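DevB protein (Vibrio cholerae O1 biovar eltor str. N16961, PDB 1Y89) is probably a 6-phosphogluconolactonase, hydrolysing 6-phosphogluconolactone to 6-phosphogluconate in the pentose phosphate pathway. Local coordinates at residues 129-135 with 176-181; 148-152 with 164-168. All blocks are in the same frame, centred on the assembly; numbering follows the deposited sequence.

Contact 1: 129-135 with 176-181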
ATOM      1  N   THR A 129       3.371 -19.140  18.627  1.00 24.95           N
ATOM      2  CA  THR A 129       2.625 -17.898  18.719  1.00 23.79           C
ATOM      3  C   THR A 129       1.526 -17.910  17.656  1.00 23.24           C
ATOM      4  O   THR A 129       1.807 -18.196  16.480  1.00 22.64           O
ATOM      5  CB  THR A 129       3.555 -16.686  18.519  1.00 24.50           C
ATOM      6  OG1 THR A 129       4.691 -16.807  19.407  1.00 23.60           O
ATOM      7  CG2 THR A 129       2.823 -15.344  18.751  1.00 22.48           C
ATOM      8  N   PRO A 130       0.268 -17.612  18.063  1.00 22.95           N
ATOM      9  CA  PRO A 130      -0.810 -17.478  17.065  1.00 21.95           C
ATOM     10  C   PRO A 130      -0.460 -16.394  16.061  1.00 21.98           C
ATOM     11  O   PRO A 130      -0.018 -15.279  16.448  1.00 20.82           O
ATOM     12  CB  PRO A 130      -2.017 -17.032  17.904  1.00 21.87           C
ATOM     13  CG  PRO A 130      -1.464 -16.607  19.224  1.00 23.82           C
ATOM     14  CD  PRO A 130      -0.231 -17.410  19.436  1.00 22.07           C
ATOM     15  N   VAL A 131      -0.676 -16.711  14.789  1.00 21.16           N
ATOM     16  CA  VAL A 131      -0.354 -15.789  13.711  1.00 20.74           C
ATOM     17  C   VAL A 131      -1.668 -15.140  13.198  1.00 20.72           C
ATOM     18  O   VAL A 131      -2.469 -15.763  12.509  1.00 20.14           O
ATOM     19  CB  VAL A 131       0.418 -16.511  12.597  1.00 21.80           C
ATOM     20  CG1 VAL A 131       0.621 -15.562  11.355  1.00 22.39           C
ATOM     21  CG2 VAL A 131       1.774 -17.061  13.150  1.00 20.71           C
ATOM     22  N   PHE A 132      -1.910 -13.894  13.594  1.00 19.98           N
ATOM     23  CA  PHE A 132      -3.081 -13.188  13.098  1.00 20.54           C
ATOM     24  C   PHE A 132      -2.915 -12.863  11.631  1.00 20.45           C
ATOM     25  O   PHE A 132      -1.808 -12.537  11.160  1.00 19.87           O
ATOM     26  CB  PHE A 132      -3.361 -11.917  13.922  1.00 19.65           C
ATOM     27  CG  PHE A 132      -4.167 -12.209  15.175  1.00 19.37           C
ATOM     28  CD1 PHE A 132      -3.552 -12.752  16.305  1.00 21.45           C
ATOM     29  CD2 PHE A 132      -5.546 -12.014  15.178  1.00 21.40           C
ATOM     30  CE1 PHE A 132      -4.291 -13.086  17.442  1.00 22.00           C
ATOM     31  CE2 PHE A 132      -6.327 -12.332  16.303  1.00 21.21           C
ATOM     32  CZ  PHE A 132      -5.721 -12.849  17.433  1.00 20.68           C
ATOM     33  N   ASP A 133      -4.020 -12.961  10.915  1.00 20.33           N
ATOM     34  CA  ASP A 133      -4.046 -12.507   9.519  1.00 20.53           C
ATOM     35  C   ASP A 133      -3.970 -10.993   9.456  1.00 20.02           C
ATOM     36  O   ASP A 133      -3.339 -10.443   8.540  1.00 19.55           O
ATOM     37  CB  ASP A 133      -5.304 -13.009   8.804  1.00 20.35           C
ATOM     38  CG  ASP A 133      -5.312 -14.511   8.659  1.00 22.56           C
ATOM     39  OD1 ASP A 133      -4.638 -15.025   7.738  1.00 24.60           O
ATOM     40  OD2 ASP A 133      -5.964 -15.178   9.486  1.00 20.18           O
ATOM     41  N   TRP A 134      -4.570 -10.322  10.438  1.00 18.78           N
ATOM     42  CA  TRP A 134      -4.674  -8.865  10.389  1.00 19.73           C
ATOM     43  C   TRP A 134      -4.961  -8.321  11.768  1.00 20.70           C
ATOM     44  O   TRP A 134      -5.909  -8.773  12.455  1.00 22.48           O
ATOM     45  CB  TRP A 134      -5.823  -8.461   9.461  1.00 19.13           C
ATOM     46  CG  TRP A 134      -5.791  -6.991   9.016  1.00 20.51           C
ATOM     47  CD1 TRP A 134      -4.750  -6.095   9.149  1.00 20.37           C
ATOM     48  CD2 TRP A 134      -6.833  -6.305   8.315  1.00 21.50           C
ATOM     49  NE1 TRP A 134      -5.097  -4.883   8.575  1.00 21.97           N
ATOM     50  CE2 TRP A 134      -6.368  -4.993   8.047  1.00 22.83           C
ATOM     51  CE3 TRP A 134      -8.133  -6.674   7.899  1.00 21.29           C
ATOM     52  CZ2 TRP A 134      -7.155  -4.036   7.346  1.00 22.44           C
ATOM     53  CZ3 TRP A 134      -8.911  -5.728   7.205  1.00 21.28           C
ATOM     54  CH2 TRP A 134      -8.414  -4.425   6.937  1.00 22.57           C
ATOM     55  N   ILE A 135      -4.165  -7.349  12.194  1.00 20.07           N
ATOM     56  CA  ILE A 135      -4.411  -6.687  13.466  1.00 19.41           C
ATOM     57  C   ILE A 135      -4.568  -5.209  13.155  1.00 20.10           C
ATOM     58  O   ILE A 135      -3.642  -4.579  12.584  1.00 20.05           O
ATOM     59  CB  ILE A 135      -3.250  -6.933  14.485  1.00 19.44           C
ATOM     60  CG1 ILE A 135      -3.041  -8.460  14.714  1.00 18.36           C
ATOM     61  CG2 ILE A 135      -3.508  -6.196  15.818  1.00 18.51           C
ATOM     62  CD1 ILE A 135      -1.925  -8.790  15.751  1.00 19.29           C
ATOM     63  N   LYS A 176      -3.232  -7.956  24.213  1.00 20.01           N
ATOM     64  CA  LYS A 176      -2.190  -8.722  23.522  1.00 20.90           C
ATOM     65  C   LYS A 176      -0.831  -8.192  23.955  1.00 21.07           C
ATOM     66  O   LYS A 176      -0.711  -6.992  24.262  1.00 21.27           O
ATOM     67  CB  LYS A 176      -2.293  -8.527  22.006  1.00 20.50           C
ATOM     68  CG  LYS A 176      -3.437  -9.313  21.363  1.00 20.14           C
ATOM     69  CD  LYS A 176      -3.309  -9.228  19.805  1.00 21.03           C
ATOM     70  CE  LYS A 176      -4.338 -10.100  19.048  1.00 22.78           C
ATOM     71  NZ  LYS A 176      -5.782  -9.862  19.355  1.00 20.71           N
ATOM     72  N   THR A 177       0.189  -9.061  23.982  1.00 20.66           N
ATOM     73  CA  THR A 177       1.550  -8.592  24.196  1.00 20.70           C
ATOM     74  C   THR A 177       2.180  -8.180  22.863  1.00 20.86           C
ATOM     75  O   THR A 177       1.644  -8.511  21.786  1.00 20.28           O
ATOM     76  CB  THR A 177       2.431  -9.690  24.799  1.00 21.07           C
ATOM     77  OG1 THR A 177       2.378 -10.845  23.944  1.00 20.38           O
ATOM     78  CG2 THR A 177       1.947 -10.024  26.213  1.00 18.75           C
ATOM     79  N   ALA A 178       3.326  -7.495  22.930  1.00 20.69           N
ATOM     80  CA  ALA A 178       4.047  -7.084  21.698  1.00 21.67           C
ATOM     81  C   ALA A 178       4.344  -8.295  20.785  1.00 22.13           C
ATOM     82  O   ALA A 178       4.271  -8.213  19.553  1.00 21.95           O
ATOM     83  CB  ALA A 178       5.344  -6.365  22.057  1.00 20.47           C
ATOM     84  N   LYS A 179       4.674  -9.419  21.416  1.00 21.35           N
ATOM     85  CA  LYS A 179       5.006 -10.645  20.707  1.00 21.55           C
ATOM     86  C   LYS A 179       3.919 -11.083  19.734  1.00 21.31           C
ATOM     87  O   LYS A 179       4.218 -11.526  18.607  1.00 21.72           O
ATOM     88  CB  LYS A 179       5.231 -11.743  21.753  1.00 21.97           C
ATOM     89  CG  LYS A 179       5.408 -13.107  21.207  1.00 23.35           C
ATOM     90  CD  LYS A 179       5.680 -14.034  22.431  1.00 22.86           C
ATOM     91  CE  LYS A 179       5.976 -15.414  21.991  1.00 22.03           C
ATOM     92  NZ  LYS A 179       6.437 -16.308  23.139  1.00 20.60           N
ATOM     93  N   VAL A 180       2.660 -10.994  20.163  1.00 19.84           N
ATOM     94  CA  VAL A 180       1.573 -11.378  19.248  1.00 20.50           C
ATOM     95  C   VAL A 180       1.473 -10.390  18.061  1.00 20.70           C
ATOM     96  O   VAL A 180       1.284 -10.787  16.889  1.00 20.56           O
ATOM     97  CB  VAL A 180       0.227 -11.468  20.008  1.00 20.92           C
ATOM     98  CG1 VAL A 180      -0.923 -11.784  19.048  1.00 20.24           C
ATOM     99  CG2 VAL A 180       0.352 -12.549  21.154  1.00 19.67           C
ATOM    100  N   LEU A 181       1.570  -9.091  18.345  1.00 20.68           N
ATOM    101  CA  LEU A 181       1.595  -8.124  17.229  1.00 21.36           C
ATOM    102  C   LEU A 181       2.724  -8.354  16.233  1.00 20.78           C
ATOM    103  O   LEU A 181       2.519  -8.297  15.016  1.00 20.46           O
ATOM    104  CB  LEU A 181       1.660  -6.676  17.748  1.00 22.38           C
ATOM    105  CG  LEU A 181       0.386  -5.999  18.216  1.00 24.65           C
ATOM    106  CD1 LEU A 181      -0.488  -6.877  19.136  1.00 23.40           C
ATOM    107  CD2 LEU A 181       0.747  -4.618  18.937  1.00 23.86           C
TER
HETATM  108  O   HOH W   1       5.096 -18.472  21.482  1.00 29.71           O
HETATM  109  O   HOH W   2      -0.125 -12.765  15.545  1.00 19.02           O
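Lys176 lays the end of its side chain over a face of the Phe132 ring, and following it outward from CB explains much of this contact. From CB the chain runs extended through CG and CD, carrying CE to the ring. CE settles there 3.4 Å from Phe132 CE1, displaced from the centre toward the rim, a CH-pi contact. The last torsion bends (chi4 56°) and turns NZ over the rim on the CZ side, 4.2 Å from the centroid of Phe132, an off-centre cation-pi pair. That ammonium is not held by the ring alone, since NZ also hydrogen-bonds to the hydroxyl of Ser34.

Val180 CG1 comes obliquely to the same ring, 3.9 Å from Phe132 CD1. Beside it, Ile135 reaches the helix with its outermost carbon: CD1 lies 3.9 Å from Leu181 CA and 4.1 Å from Leu181 CD1. At the other end Thr129 touches the extended Lys179 at a methylene, OG1 lying 3.2 Å from Lys179 CE. Its link to Lys179 NZ runs through a bridging water, and NZ also donates to Ala158 O.

No direct hydrogen bond spans the two segments. A second water does that work for the backbone: it donates to Pro130 O and Val180 O and accepts from Phe132 N, satisfying three main-chain groups at once, and it sits at the edge of the Phe132 ring.

The contact thus seats the first turn of helix 178-183, with Thr177 at its N-cap position, against the chain entering strand 134-137 of the central sheet. Met119 of helix 108-122 packs on both Phe132 and Lys176, while strand 31-35 borders Phe132 through His32 and Ser34.

Contact 2: 148-152 with 164-168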
ATOM      1  N   LEU A 148      -0.577  -1.469  25.617  1.00 20.50           N
ATOM      2  CA  LEU A 148       0.848  -1.475  25.841  1.00 20.82           C
ATOM      3  C   LEU A 148       1.273  -0.017  25.898  1.00 20.71           C
ATOM      4  O   LEU A 148       1.315   0.659  24.864  1.00 21.30           O
ATOM      5  CB  LEU A 148       1.549  -2.178  24.663  1.00 20.22           C
ATOM      6  CG  LEU A 148       1.108  -3.638  24.469  1.00 21.24           C
ATOM      7  CD1 LEU A 148       1.754  -4.231  23.187  1.00 22.33           C
ATOM      8  CD2 LEU A 148       1.389  -4.481  25.740  1.00 21.80           C
ATOM      9  N   PHE A 149       1.560   0.460  27.109  1.00 20.31           N
ATOM     10  CA  PHE A 149       1.812   1.879  27.352  1.00 20.75           C
ATOM     11  C   PHE A 149       3.304   2.153  27.505  1.00 21.89           C
ATOM     12  O   PHE A 149       4.039   1.283  27.993  1.00 21.92           O
ATOM     13  CB  PHE A 149       1.051   2.328  28.605  1.00 20.74           C
ATOM     14  CG  PHE A 149      -0.451   2.399  28.390  1.00 22.32           C
ATOM     15  CD1 PHE A 149      -1.031   3.536  27.833  1.00 21.95           C
ATOM     16  CD2 PHE A 149      -1.269   1.331  28.757  1.00 22.15           C
ATOM     17  CE1 PHE A 149      -2.423   3.599  27.640  1.00 23.74           C
ATOM     18  CE2 PHE A 149      -2.661   1.376  28.560  1.00 22.30           C
ATOM     19  CZ  PHE A 149      -3.232   2.493  27.981  1.00 21.63           C
ATOM     20  N   PRO A 150       3.745   3.368  27.127  1.00 23.05           N
ATOM     21  CA  PRO A 150       5.170   3.727  27.216  1.00 24.88           C
ATOM     22  C   PRO A 150       5.687   3.583  28.647  1.00 25.95           C
ATOM     23  O   PRO A 150       4.984   3.919  29.591  1.00 26.13           O
ATOM     24  CB  PRO A 150       5.220   5.203  26.763  1.00 25.05           C
ATOM     25  CG  PRO A 150       3.777   5.667  26.653  1.00 23.97           C
ATOM     26  CD  PRO A 150       2.903   4.453  26.572  1.00 23.64           C
ATOM     27  N   GLY A 151       6.890   3.045  28.795  1.00 27.42           N
ATOM     28  CA  GLY A 151       7.481   2.832  30.117  1.00 28.62           C
ATOM     29  C   GLY A 151       6.950   1.626  30.886  1.00 29.73           C
ATOM     30  O   GLY A 151       7.562   1.213  31.879  1.00 29.50           O
ATOM     31  N   GLN A 152       5.817   1.065  30.465  1.00 29.06           N
ATOM     32  CA  GLN A 152       5.250  -0.078  31.181  1.00 29.28           C
ATOM     33  C   GLN A 152       5.105  -1.329  30.330  1.00 27.83           C
ATOM     34  O   GLN A 152       4.569  -2.334  30.788  1.00 27.85           O
ATOM     35  CB  GLN A 152       3.956   0.295  31.944  1.00 30.33           C
ATOM     36  CG  GLN A 152       2.822   0.924  31.168  1.00 31.89           C
ATOM     37  CD  GLN A 152       1.537   1.181  32.032  1.00 31.99           C
ATOM     38  OE1 GLN A 152       0.500   0.517  31.856  1.00 33.83           O
ATOM     39  NE2 GLN A 152       1.628   2.123  32.966  1.00 35.17           N
ATOM     40  N   ALA A 164      -2.826  -4.924  32.004  1.00 20.96           N
ATOM     41  CA  ALA A 164      -2.199  -3.610  32.004  1.00 22.21           C
ATOM     42  C   ALA A 164      -3.094  -2.612  32.742  1.00 22.89           C
ATOM     43  O   ALA A 164      -4.301  -2.784  32.782  1.00 23.02           O
ATOM     44  CB  ALA A 164      -1.973  -3.136  30.555  1.00 20.71           C
ATOM     45  N   SER A 165      -2.520  -1.583  33.357  1.00 23.12           N
ATOM     46  CA  SER A 165      -3.395  -0.551  33.936  1.00 24.30           C
ATOM     47  C   SER A 165      -3.154   0.752  33.221  1.00 24.23           C
ATOM     48  O   SER A 165      -2.005   1.100  32.901  1.00 24.18           O
ATOM     49  CB  SER A 165      -3.227  -0.429  35.444  1.00 24.61           C
ATOM     50  OG  SER A 165      -2.014   0.191  35.726  1.00 30.83           O
ATOM     51  N   HIS A 166      -4.243   1.437  32.889  1.00 23.57           N
ATOM     52  CA  HIS A 166      -4.126   2.712  32.223  1.00 22.50           C
ATOM     53  C   HIS A 166      -3.269   3.641  33.118  1.00 22.07           C
ATOM     54  O   HIS A 166      -3.529   3.765  34.322  1.00 22.18           O
ATOM     55  CB  HIS A 166      -5.499   3.319  31.976  1.00 22.31           C
ATOM     56  CG  HIS A 166      -5.464   4.458  31.012  1.00 22.38           C
ATOM     57  ND1 HIS A 166      -5.041   5.719  31.375  1.00 24.12           N
ATOM     58  CD2 HIS A 166      -5.756   4.521  29.688  1.00 22.26           C
ATOM     59  CE1 HIS A 166      -5.071   6.511  30.316  1.00 25.78           C
ATOM     60  NE2 HIS A 166      -5.513   5.812  29.279  1.00 24.06           N
ATOM     61  N   PRO A 167      -2.251   4.293  32.538  1.00 21.73           N
ATOM     62  CA  PRO A 167      -1.350   5.097  33.355  1.00 22.03           C
ATOM     63  C   PRO A 167      -2.012   6.323  33.990  1.00 22.14           C
ATOM     64  O   PRO A 167      -1.510   6.832  34.997  1.00 22.33           O
ATOM     65  CB  PRO A 167      -0.255   5.541  32.382  1.00 22.47           C
ATOM     66  CG  PRO A 167      -0.558   4.873  31.087  1.00 24.18           C
ATOM     67  CD  PRO A 167      -1.885   4.272  31.110  1.00 21.84           C
ATOM     68  N   GLU A 168      -3.121   6.786  33.417  1.00 20.20           N
ATOM     69  CA  GLU A 168      -3.808   7.952  33.975  1.00 20.80           C
ATOM     70  C   GLU A 168      -4.868   7.598  35.026  1.00 20.66           C
ATOM     71  O   GLU A 168      -4.925   8.214  36.104  1.00 20.32           O
ATOM     72  CB  GLU A 168      -4.424   8.796  32.852  1.00 20.29           C
ATOM     73  CG  GLU A 168      -4.950  10.204  33.334  1.00 21.16           C
ATOM     74  CD  GLU A 168      -3.822  11.241  33.553  1.00 22.85           C
ATOM     75  OE1 GLU A 168      -2.654  10.919  33.263  1.00 23.06           O
ATOM     76  OE2 GLU A 168      -4.112  12.388  33.983  1.00 21.44           O
TER
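The CA atoms of Phe149 and Pro167 come within 7.5 Å of each other where the irregular loop 148-152 passes the end of strand 161-165, and the loop turns back on itself through a backbone bond from Gln152 N to Phe149 O.

The Phe149 side chain points at the other segment and carries most of the contact. Pro167 CD sits over the middle of its ring, 3.4 Å from the Phe149 centroid and only 11° off the normal, a nearly vertical CH-pi contact. Pro167 CG lies nearer the CG-CD1 side of the ring, 3.5 Å from Phe149 CD1.

His166 meets the far end of the same phenyl. Its CG stands anti to the backbone N (chi1 -166°), which swings the imidazole back toward Phe149 although its CB leaves in the other direction. Here the phenyl presents its edge to the imidazole face in an edge-to-face pair, the planes at 66°, with Phe149 CZ 3.7 Å from His166 CD2. Glu168 N donates to His166 ND1 over 3.0 Å, tilted somewhat out of the ring plane, a bond that restricts rotation of the imidazole.

Gln152 extends from the loop toward the backbone of Ser165 and the Pro167 ring. Further back, His144 stacks on Phe149, and Arg173 of strand 172-176 touches both Phe149 and His166.

A phosphate ion, probably from the crystallisation liquor, lies about 4 Å from the Phe149 side chain; it may mark an anion pocket, consistent with a family acting on phosphosugars. Across the segments the chemistry is mainly aromatic and CH-pi, with no clear hydrogen bond, so the loop is held to the strand end chiefly through one phenyl ring with a proline over its face and a histidine at its edge.

How the contacts relate
From the N terminus the chain passes first through 129-135, entering the central sheet on strand 134-137, then makes the irregular excursion that contains 148-152. It returns along strand 161-165, an outermost strand of the sheet within this chain, and there contact 2 closes a short loop at 164-168. After strand 172-176 the chain begins helix 178-183, where contact 1 closes the larger loop; contact 2 is therefore nested inside contact 1. Their centres lie about 19 Å apart, yet they touch through Leu148, whose CD2 is 3.6 Å from Lys176 O. Contact 1 joins the approach to strand 134-137 to helix 178-183; contact 2 holds the surface loop to the end of strand 161-165.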